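Local coordinates for protein superoxide dismutase (Candida albicans, PDB 4GUN) that probably destroys superoxide radicals in the cell, converting them to hydrogen peroxide and oxygen at a bound manganese ion, at residues P11-L20 / S81-P89; I2-L10 / V41-E52. The protein carries 2 engineered substitutions. All coordinates share one frame; numbering follows the deposited sequence.

How the contacts relate
Contact 1 and contact 2 follow one continuous run of chain, residues 2-20, as it passes over the two long helices of the alpha-hairpin domain. The chain comes first to 41-52 on helix 26-56 (contact 2), then directly to 81-89, the last turn of helix 60-85 and the loop that follows (contact 1); the segments alternate in sequence. Their centres lie about 24 Å apart. Contact 1 sits beside the metal site, the side chain of Trp84 about 6 Å from the manganese ion, whereas contact 2 lies farther out on the hairpin, where a second subunit packs. The N-terminal run thus links the Trp84 side of the metal site to an interface with that subunit.

Contact 1. Residues P11-L20 / S81-P89; sequences PKIDWALDAL and SLFWKNLAP
Ile13 and Trp15 pack against Trp84 at the apolar centre. The CD1 methyl of Ile13 sits over one face of the Trp84 indole, 3.3 Å from its CD1, while the other branch, CG2, covers the centre of one Trp15 face; Leu20 CD2 lies on the opposite face, toward the rim. The two tryptophan side chains cross at about a right angle, with Trp15 CZ2 4.1 Å from Trp84 CE3. Leu20 CD1 reaches Leu87 CD1 at 3.8 Å, and the Pro89 ring packs on Trp15 CB and Ala19 CB. Trp15 has CG squeezed between backbone N and carbonyl carbon (chi1 37°), which, with chi2 near -98°, brings the indole N-H to the end of helix 60-85. There NE1 donates to Trp84 O at 3.1 Å, close to the indole plane and in the carbonyl plane. At the polar edge Asp14 OD2 and Lys85 NZ form a weak salt bridge, 3.3 Å long. Trp84 NE1 is hydrogen-bonded to His37 of helix 26-56, and the Trp84 ring meets the manganese ligand His32 edge-to-face. Beyond the contact, Phe83 and Leu87 pack on helix 184-191 and Asn86 OD1 accepts a hydrogen bond from Ala168 N of strand 163-170, joining hairpin to C-terminal domain.

Contact 2. Residues I2-L10 / V41-E52; sequences ITENEKISL and VNGYNAAIDALE
Ile2, Ile8 and Val41 have the most surface buried here, with Asn45 close behind. Ile2, the first modelled residue, lies across the helix: its CG1 is anti to the backbone N (chi1 -169°) and the chain runs on extended, carrying CD1 to within 3.2 Å of Asn45 O and 3.7 Å of Ile48 CG2. CG2 rests on the CB and CG of Asp49. The Ile2 backbone N donates to Asp49 OD2 at 3.2 Å, meeting it from above the carboxylate plane, and more weakly to Glu52 OE1. The second Glu52 oxygen, OE2, comes 2.8 Å from Glu6 OE1; so close an approach of like charges would probably raise the pKa of one of the two.

Ile8 crosses the Tyr44 side chain at about a right angle, with CG1 3.8 Å from Tyr44 CD2 and CD1 against Val41 CA. The Asn45 amide grips the Ile8 backbone at both ends: OD1 accepts from Ile8 N at 2.8 Å, and ND2 donates to Ile8 O at 3.0 Å. Both bonds are nearly straight (167° and 170°), fixing the amide's rotation. Val41 packs CG1 against Ile8 O and CG2 against the backbone of Leu10. A water bridges Glu6 O and Tyr44 OH.

The N-terminal segment thus lies along the outer part of helix 26-56, the first long helix of the iron/manganese superoxide dismutase alpha-hairpin domain. Ile8 also touches His77 of helix 60-85, and Leu10 lies on His37 and Val38. Val55 of the second subunit packs on Glu6 and Ile48, and its Leu60 on Tyr44, at a subunit interface.

Contact 1. Residues P11-L20 / S81-P89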
loop_
_atom_site.group_PDB
_atom_site.type_symbol
_atom_site.label_atom_id
_atom_site.label_comp_id
_atom_site.label_asym_id
_atom_site.label_seq_id
_atom_site.Cartn_x
_atom_site.Cartn_y
_atom_site.Cartn_z
ATOM N N PRO A 11 -14.082 9.213 -24.359
ATOM C CA PRO A 11 -15.361 9.946 -24.429
ATOM C C PRO A 11 -15.226 11.266 -25.195
ATOM O O PRO A 11 -14.121 11.801 -25.345
ATOM C CB PRO A 11 -15.699 10.200 -22.958
ATOM C CG PRO A 11 -14.351 10.326 -22.294
ATOM C CD PRO A 11 -13.499 9.286 -23.002
ATOM N N LYS A 12 -16.360 11.776 -25.693
ATOM C CA LYS A 12 -16.430 13.052 -26.399
ATOM C C LYS A 12 -16.419 14.141 -25.330
ATOM O O LYS A 12 -17.085 13.979 -24.302
ATOM C CB LYS A 12 -17.726 13.114 -27.230
ATOM N N ILE A 13 -15.637 15.216 -25.533
ATOM C CA ILE A 13 -15.500 16.321 -24.554
ATOM C C ILE A 13 -16.451 17.477 -24.897
ATOM O O ILE A 13 -16.378 18.002 -25.998
ATOM C CB ILE A 13 -14.020 16.796 -24.433
ATOM C CG1 ILE A 13 -13.008 15.619 -24.375
ATOM C CG2 ILE A 13 -13.828 17.795 -23.292
ATOM C CD1 ILE A 13 -13.056 14.703 -23.142
ATOM N N ASP A 14 -17.293 17.903 -23.932
ATOM C CA ASP A 14 -18.320 18.952 -24.086
ATOM C C ASP A 14 -17.795 20.409 -24.096
ATOM O O ASP A 14 -18.574 21.354 -23.923
ATOM C CB ASP A 14 -19.439 18.781 -23.032
ATOM C CG ASP A 14 -19.899 17.349 -22.780
ATOM O OD1 ASP A 14 -20.021 16.573 -23.769
ATOM O OD2 ASP A 14 -20.184 17.016 -21.605
ATOM N N TRP A 15 -16.491 20.588 -24.296
ATOM C CA TRP A 15 -15.866 21.907 -24.365
ATOM C C TRP A 15 -14.633 21.882 -25.252
ATOM O O TRP A 15 -14.031 20.823 -25.444
ATOM C CB TRP A 15 -15.549 22.484 -22.967
ATOM C CG TRP A 15 -15.081 21.484 -21.953
ATOM C CD1 TRP A 15 -15.840 20.876 -20.998
ATOM C CD2 TRP A 15 -13.731 21.031 -21.742
ATOM N NE1 TRP A 15 -15.059 20.051 -20.224
ATOM C CE2 TRP A 15 -13.759 20.125 -20.657
ATOM C CE3 TRP A 15 -12.502 21.278 -22.389
ATOM C CZ2 TRP A 15 -12.615 19.448 -20.212
ATOM C CZ3 TRP A 15 -11.359 20.630 -21.927
ATOM C CH2 TRP A 15 -11.424 19.727 -20.853
ATOM N N ALA A 16 -14.265 23.053 -25.795
ATOM C CA ALA A 16 -13.085 23.221 -26.655
ATOM C C ALA A 16 -11.819 23.120 -25.790
ATOM O O ALA A 16 -11.858 23.451 -24.603
ATOM C CB ALA A 16 -13.148 24.567 -27.362
ATOM N N LEU A 17 -10.695 22.657 -26.371
ATOM C CA LEU A 17 -9.455 22.472 -25.606
ATOM C C LEU A 17 -8.914 23.739 -24.915
ATOM O O LEU A 17 -8.313 23.669 -23.829
ATOM C CB LEU A 17 -8.383 21.840 -26.494
ATOM C CG LEU A 17 -8.645 20.432 -26.982
ATOM C CD1 LEU A 17 -7.752 20.103 -28.173
ATOM C CD2 LEU A 17 -8.439 19.405 -25.853
ATOM N N ASP A 18 -9.156 24.889 -25.524
ATOM C CA ASP A 18 -8.677 26.164 -24.991
ATOM C C ASP A 18 -9.726 26.913 -24.124
ATOM O O ASP A 18 -9.451 28.006 -23.639
ATOM C CB ASP A 18 -8.213 27.047 -26.169
ATOM C CG ASP A 18 -9.331 27.512 -27.102
ATOM O OD1 ASP A 18 -9.062 28.373 -27.960
ATOM O OD2 ASP A 18 -10.467 26.977 -26.996
ATOM N N ALA A 19 -10.909 26.320 -23.944
ATOM C CA ALA A 19 -12.049 26.924 -23.241
ATOM C C ALA A 19 -11.913 27.045 -21.721
ATOM O O ALA A 19 -12.691 27.780 -21.113
ATOM C CB ALA A 19 -13.339 26.203 -23.633
ATOM N N LEU A 20 -10.914 26.355 -21.103
ATOM C CA LEU A 20 -10.648 26.412 -19.649
ATOM C C LEU A 20 -9.593 27.462 -19.293
ATOM O O LEU A 20 -9.321 27.688 -18.111
ATOM C CB LEU A 20 -10.292 25.013 -19.056
ATOM C CG LEU A 20 -11.220 23.809 -19.428
ATOM C CD1 LEU A 20 -10.959 22.632 -18.489
ATOM C CD2 LEU A 20 -12.721 24.189 -19.375
ATOM N N SER A 81 -12.807 10.453 -17.169
ATOM C CA SER A 81 -14.195 10.641 -17.647
ATOM C C SER A 81 -15.011 11.493 -16.677
ATOM O O SER A 81 -15.767 12.369 -17.119
ATOM C CB SER A 81 -14.896 9.300 -17.871
ATOM O OG SER A 81 -14.330 8.625 -18.982
ATOM N N LEU A 82 -14.840 11.257 -15.351
ATOM C CA LEU A 82 -15.492 12.053 -14.296
ATOM C C LEU A 82 -14.933 13.472 -14.345
ATOM O O LEU A 82 -15.683 14.439 -14.238
ATOM C CB LEU A 82 -15.246 11.473 -12.893
ATOM C CG LEU A 82 -15.936 10.158 -12.505
ATOM C CD1 LEU A 82 -15.184 9.471 -11.369
ATOM C CD2 LEU A 82 -17.411 10.381 -12.111
ATOM N N PHE A 83 -13.612 13.588 -14.512
ATOM C CA PHE A 83 -12.916 14.877 -14.539
ATOM C C PHE A 83 -13.427 15.791 -15.656
ATOM O O PHE A 83 -13.873 16.903 -15.359
ATOM C CB PHE A 83 -11.400 14.667 -14.602
ATOM C CG PHE A 83 -10.523 15.872 -14.356
ATOM C CD1 PHE A 83 -10.639 16.613 -13.180
ATOM C CD2 PHE A 83 -9.512 16.210 -15.251
ATOM C CE1 PHE A 83 -9.797 17.709 -12.935
ATOM C CE2 PHE A 83 -8.661 17.295 -14.995
ATOM C CZ PHE A 83 -8.819 18.045 -13.856
ATOM N N TRP A 84 -13.448 15.314 -16.911
ATOM C CA TRP A 84 -13.912 16.136 -18.034
ATOM C C TRP A 84 -15.368 16.602 -17.869
ATOM O O TRP A 84 -15.695 17.727 -18.264
ATOM C CB TRP A 84 -13.716 15.466 -19.405
ATOM C CG TRP A 84 -12.458 14.656 -19.615
ATOM C CD1 TRP A 84 -12.385 13.402 -20.143
ATOM C CD2 TRP A 84 -11.098 15.071 -19.373
ATOM N NE1 TRP A 84 -11.073 13.011 -20.261
ATOM C CE2 TRP A 84 -10.263 13.996 -19.749
ATOM C CE3 TRP A 84 -10.507 16.229 -18.827
ATOM C CZ2 TRP A 84 -8.875 14.033 -19.586
ATOM C CZ3 TRP A 84 -9.129 16.277 -18.703
ATOM C CH2 TRP A 84 -8.334 15.169 -19.032
ATOM N N LYS A 85 -16.217 15.733 -17.267
ATOM C CA LYS A 85 -17.627 16.013 -16.998
ATOM C C LYS A 85 -17.842 17.008 -15.889
ATOM O O LYS A 85 -18.873 17.688 -15.907
ATOM C CB LYS A 85 -18.450 14.727 -16.812
ATOM C CG LYS A 85 -18.753 13.981 -18.115
ATOM C CD LYS A 85 -19.913 14.596 -18.872
ATOM C CE LYS A 85 -20.437 13.725 -19.987
ATOM N NZ LYS A 85 -21.704 14.274 -20.543
ATOM N N ASN A 86 -16.886 17.133 -14.930
ATOM C CA ASN A 86 -17.003 18.154 -13.878
ATOM C C ASN A 86 -16.158 19.402 -14.118
ATOM O O ASN A 86 -15.873 20.164 -13.196
ATOM C CB ASN A 86 -16.978 17.621 -12.421
ATOM C CG ASN A 86 -15.700 16.993 -11.934
ATOM O OD1 ASN A 86 -15.719 15.897 -11.393
ATOM N ND2 ASN A 86 -14.574 17.699 -12.021
ATOM N N LEU A 87 -15.803 19.631 -15.390
ATOM C CA LEU A 87 -15.090 20.821 -15.826
ATOM C C LEU A 87 -15.970 21.485 -16.867
ATOM O O LEU A 87 -16.625 20.794 -17.642
ATOM C CB LEU A 87 -13.714 20.479 -16.437
ATOM C CG LEU A 87 -12.594 20.040 -15.463
ATOM C CD1 LEU A 87 -11.386 19.547 -16.229
ATOM C CD2 LEU A 87 -12.183 21.170 -14.507
ATOM N N ALA A 88 -16.009 22.806 -16.878
ATOM C CA ALA A 88 -16.839 23.549 -17.837
ATOM C C ALA A 88 -16.284 24.951 -18.024
ATOM O O ALA A 88 -15.857 25.568 -17.039
ATOM C CB ALA A 88 -18.281 23.642 -17.338
ATOM N N PRO A 89 -16.330 25.505 -19.255
ATOM C CA PRO A 89 -15.906 26.907 -19.436
ATOM C C PRO A 89 -16.743 27.852 -18.570
ATOM O O PRO A 89 -17.878 27.510 -18.197
ATOM C CB PRO A 89 -16.175 27.187 -20.919
ATOM C CG PRO A 89 -16.448 25.880 -21.558
ATOM C CD PRO A 89 -16.841 24.908 -20.512
#

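Contact 2. Residues I2-L10 / V41-E52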
loop_
_atom_site.group_PDB
_atom_site.type_symbol
_atom_site.label_atom_id
_atom_site.label_comp_id
_atom_site.label_asym_id
_atom_site.label_seq_id
_atom_site.Cartn_x
_atom_site.Cartn_y
_atom_site.Cartn_z
ATOM N N ILE A 2 -10.942 -10.493 -26.671
ATOM C CA ILE A 2 -11.739 -9.309 -26.330
ATOM C C ILE A 2 -12.806 -9.003 -27.392
ATOM O O ILE A 2 -12.490 -8.889 -28.582
ATOM C CB ILE A 2 -10.877 -8.059 -25.939
ATOM C CG1 ILE A 2 -11.766 -6.931 -25.334
ATOM C CG2 ILE A 2 -9.988 -7.568 -27.117
ATOM C CD1 ILE A 2 -11.067 -5.658 -24.848
ATOM N N THR A 3 -14.059 -8.866 -26.952
ATOM C CA THR A 3 -15.171 -8.556 -27.850
ATOM C C THR A 3 -15.349 -7.035 -27.977
ATOM O O THR A 3 -14.764 -6.260 -27.211
ATOM C CB THR A 3 -16.462 -9.291 -27.430
ATOM O OG1 THR A 3 -17.032 -8.635 -26.298
ATOM C CG2 THR A 3 -16.241 -10.772 -27.141
ATOM N N GLU A 4 -16.156 -6.623 -28.953
ATOM C CA GLU A 4 -16.479 -5.235 -29.267
ATOM C C GLU A 4 -17.288 -4.553 -28.156
ATOM O O GLU A 4 -17.048 -3.380 -27.872
ATOM C CB GLU A 4 -17.173 -5.129 -30.646
ATOM C CG GLU A 4 -18.166 -6.247 -30.974
ATOM C CD GLU A 4 -17.585 -7.492 -31.625
ATOM O OE1 GLU A 4 -17.442 -7.502 -32.869
ATOM O OE2 GLU A 4 -17.287 -8.465 -30.893
ATOM N N ASN A 5 -18.213 -5.294 -27.509
ATOM C CA ASN A 5 -19.064 -4.789 -26.422
ATOM C C ASN A 5 -18.318 -4.527 -25.097
ATOM O O ASN A 5 -18.821 -3.780 -24.255
ATOM C CB ASN A 5 -20.292 -5.698 -26.195
ATOM C CG ASN A 5 -19.995 -7.035 -25.551
ATOM O OD1 ASN A 5 -19.625 -8.005 -26.220
ATOM N ND2 ASN A 5 -20.214 -7.134 -24.244
ATOM N N GLU A 6 -17.140 -5.156 -24.910
ATOM C CA GLU A 6 -16.321 -5.025 -23.702
ATOM C C GLU A 6 -15.295 -3.895 -23.826
ATOM O O GLU A 6 -14.742 -3.467 -22.811
ATOM C CB GLU A 6 -15.581 -6.345 -23.397
ATOM C CG GLU A 6 -16.478 -7.545 -23.126
ATOM C CD GLU A 6 -15.754 -8.878 -23.070
ATOM O OE1 GLU A 6 -14.645 -8.980 -23.641
ATOM O OE2 GLU A 6 -16.292 -9.820 -22.448
ATOM N N LYS A 7 -15.018 -3.442 -25.069
ATOM C CA LYS A 7 -14.035 -2.402 -25.373
ATOM C C LYS A 7 -14.513 -1.040 -24.931
ATOM O O LYS A 7 -15.658 -0.687 -25.204
ATOM C CB LYS A 7 -13.759 -2.361 -26.885
ATOM C CG LYS A 7 -12.734 -3.371 -27.369
ATOM C CD LYS A 7 -12.394 -3.169 -28.847
ATOM C CE LYS A 7 -11.370 -2.081 -29.087
ATOM N NZ LYS A 7 -10.979 -1.993 -30.521
ATOM N N ILE A 8 -13.635 -0.262 -24.272
ATOM C CA ILE A 8 -13.936 1.114 -23.875
ATOM C C ILE A 8 -13.356 2.068 -24.933
ATOM O O ILE A 8 -12.449 1.694 -25.689
ATOM C CB ILE A 8 -13.469 1.481 -22.431
ATOM C CG1 ILE A 8 -11.932 1.444 -22.286
ATOM C CG2 ILE A 8 -14.188 0.601 -21.380
ATOM C CD1 ILE A 8 -11.368 2.165 -21.121
ATOM N N SER A 9 -13.874 3.301 -24.981
ATOM C CA SER A 9 -13.395 4.284 -25.944
ATOM C C SER A 9 -13.238 5.640 -25.299
ATOM O O SER A 9 -13.756 5.871 -24.204
ATOM C CB SER A 9 -14.298 4.319 -27.177
ATOM O OG SER A 9 -15.619 4.710 -26.852
ATOM N N LEU A 10 -12.474 6.519 -25.938
ATOM C CA LEU A 10 -12.255 7.863 -25.429
ATOM C C LEU A 10 -13.586 8.623 -25.480
ATOM O O LEU A 10 -14.192 8.648 -26.545
ATOM C CB LEU A 10 -11.191 8.581 -26.281
ATOM C CG LEU A 10 -10.709 9.947 -25.787
ATOM C CD1 LEU A 10 -9.815 9.798 -24.588
ATOM C CD2 LEU A 10 -9.944 10.680 -26.897
ATOM N N VAL A 41 -7.271 4.167 -22.067
ATOM C CA VAL A 41 -8.261 3.487 -22.928
ATOM C C VAL A 41 -7.610 2.219 -23.545
ATOM O O VAL A 41 -8.200 1.122 -23.544
ATOM C CB VAL A 41 -8.820 4.448 -24.033
ATOM C CG1 VAL A 41 -9.596 3.676 -25.117
ATOM C CG2 VAL A 41 -9.706 5.532 -23.423
ATOM N N ASN A 42 -6.391 2.397 -24.082
ATOM C CA ASN A 42 -5.624 1.337 -24.714
ATOM C C ASN A 42 -5.168 0.275 -23.717
ATOM O O ASN A 42 -5.298 -0.925 -23.998
ATOM C CB ASN A 42 -4.444 1.931 -25.498
ATOM C CG ASN A 42 -4.902 2.666 -26.738
ATOM O OD1 ASN A 42 -5.999 2.416 -27.258
ATOM N ND2 ASN A 42 -4.061 3.562 -27.265
ATOM N N GLY A 43 -4.672 0.737 -22.561
ATOM C CA GLY A 43 -4.191 -0.105 -21.486
ATOM C C GLY A 43 -5.281 -1.006 -20.947
ATOM O O GLY A 43 -5.048 -2.199 -20.762
ATOM N N TYR A 44 -6.494 -0.466 -20.753
ATOM C CA TYR A 44 -7.607 -1.294 -20.290
ATOM C C TYR A 44 -7.997 -2.337 -21.329
ATOM O O TYR A 44 -8.115 -3.508 -20.975
ATOM C CB TYR A 44 -8.827 -0.453 -19.830
ATOM C CG TYR A 44 -10.013 -1.286 -19.383
ATOM C CD1 TYR A 44 -10.123 -1.731 -18.068
ATOM C CD2 TYR A 44 -11.038 -1.605 -20.268
ATOM C CE1 TYR A 44 -11.202 -2.518 -17.659
ATOM C CE2 TYR A 44 -12.110 -2.406 -19.876
ATOM C CZ TYR A 44 -12.194 -2.853 -18.567
ATOM O OH TYR A 44 -13.268 -3.618 -18.191
ATOM N N ASN A 45 -8.187 -1.938 -22.599
ATOM C CA ASN A 45 -8.601 -2.917 -23.624
ATOM C C ASN A 45 -7.578 -4.052 -23.833
ATOM O O ASN A 45 -7.977 -5.204 -24.039
ATOM C CB ASN A 45 -9.043 -2.242 -24.929
ATOM C CG ASN A 45 -10.212 -1.295 -24.787
ATOM O OD1 ASN A 45 -11.142 -1.506 -24.002
ATOM N ND2 ASN A 45 -10.184 -0.209 -25.538
ATOM N N ALA A 46 -6.271 -3.739 -23.718
ATOM C CA ALA A 46 -5.196 -4.729 -23.826
ATOM C C ALA A 46 -5.179 -5.629 -22.590
ATOM O O ALA A 46 -5.039 -6.840 -22.754
ATOM C CB ALA A 46 -3.843 -4.045 -23.993
ATOM N N ALA A 47 -5.349 -5.052 -21.369
ATOM C CA ALA A 47 -5.383 -5.804 -20.095
ATOM C C ALA A 47 -6.528 -6.788 -20.071
ATOM O O ALA A 47 -6.355 -7.906 -19.576
ATOM C CB ALA A 47 -5.496 -4.861 -18.902
ATOM N N ILE A 48 -7.696 -6.386 -20.596
ATOM C CA ILE A 48 -8.865 -7.270 -20.652
ATOM C C ILE A 48 -8.620 -8.450 -21.594
ATOM O O ILE A 48 -8.992 -9.579 -21.268
ATOM C CB ILE A 48 -10.190 -6.498 -20.932
ATOM C CG1 ILE A 48 -10.689 -5.770 -19.659
ATOM C CG2 ILE A 48 -11.304 -7.388 -21.548
ATOM C CD1 ILE A 48 -10.653 -6.552 -18.318
ATOM N N ASP A 49 -7.976 -8.184 -22.739
ATOM C CA ASP A 49 -7.656 -9.221 -23.714
ATOM C C ASP A 49 -6.670 -10.228 -23.086
ATOM O O ASP A 49 -6.839 -11.450 -23.240
ATOM C CB ASP A 49 -7.063 -8.592 -24.986
ATOM C CG ASP A 49 -6.960 -9.556 -26.154
ATOM O OD1 ASP A 49 -6.103 -9.328 -27.033
ATOM O OD2 ASP A 49 -7.743 -10.534 -26.191
ATOM N N ALA A 50 -5.658 -9.703 -22.346
ATOM C CA ALA A 50 -4.655 -10.532 -21.676
ATOM C C ALA A 50 -5.300 -11.403 -20.573
ATOM O O ALA A 50 -4.948 -12.579 -20.420
ATOM C CB ALA A 50 -3.548 -9.656 -21.105
ATOM N N LEU A 51 -6.271 -10.825 -19.849
ATOM C CA LEU A 51 -7.008 -11.452 -18.750
ATOM C C LEU A 51 -7.837 -12.662 -19.202
ATOM O O LEU A 51 -7.759 -13.711 -18.561
ATOM C CB LEU A 51 -7.896 -10.395 -18.048
ATOM C CG LEU A 51 -8.492 -10.718 -16.658
ATOM C CD1 LEU A 51 -9.871 -11.335 -16.763
ATOM C CD2 LEU A 51 -7.518 -11.499 -15.759
ATOM N N GLU A 52 -8.614 -12.526 -20.289
ATOM C CA GLU A 52 -9.449 -13.623 -20.817
ATOM C C GLU A 52 -8.615 -14.817 -21.275
ATOM O O GLU A 52 -8.978 -15.968 -21.005
ATOM C CB GLU A 52 -10.394 -13.124 -21.916
ATOM C CG GLU A 52 -11.366 -12.085 -21.381
ATOM C CD GLU A 52 -12.160 -11.290 -22.395
ATOM O OE1 GLU A 52 -11.700 -11.143 -23.549
ATOM O OE2 GLU A 52 -13.222 -10.758 -22.008
HETATM O O HOH W 1 -15.191 -4.033 -20.213
#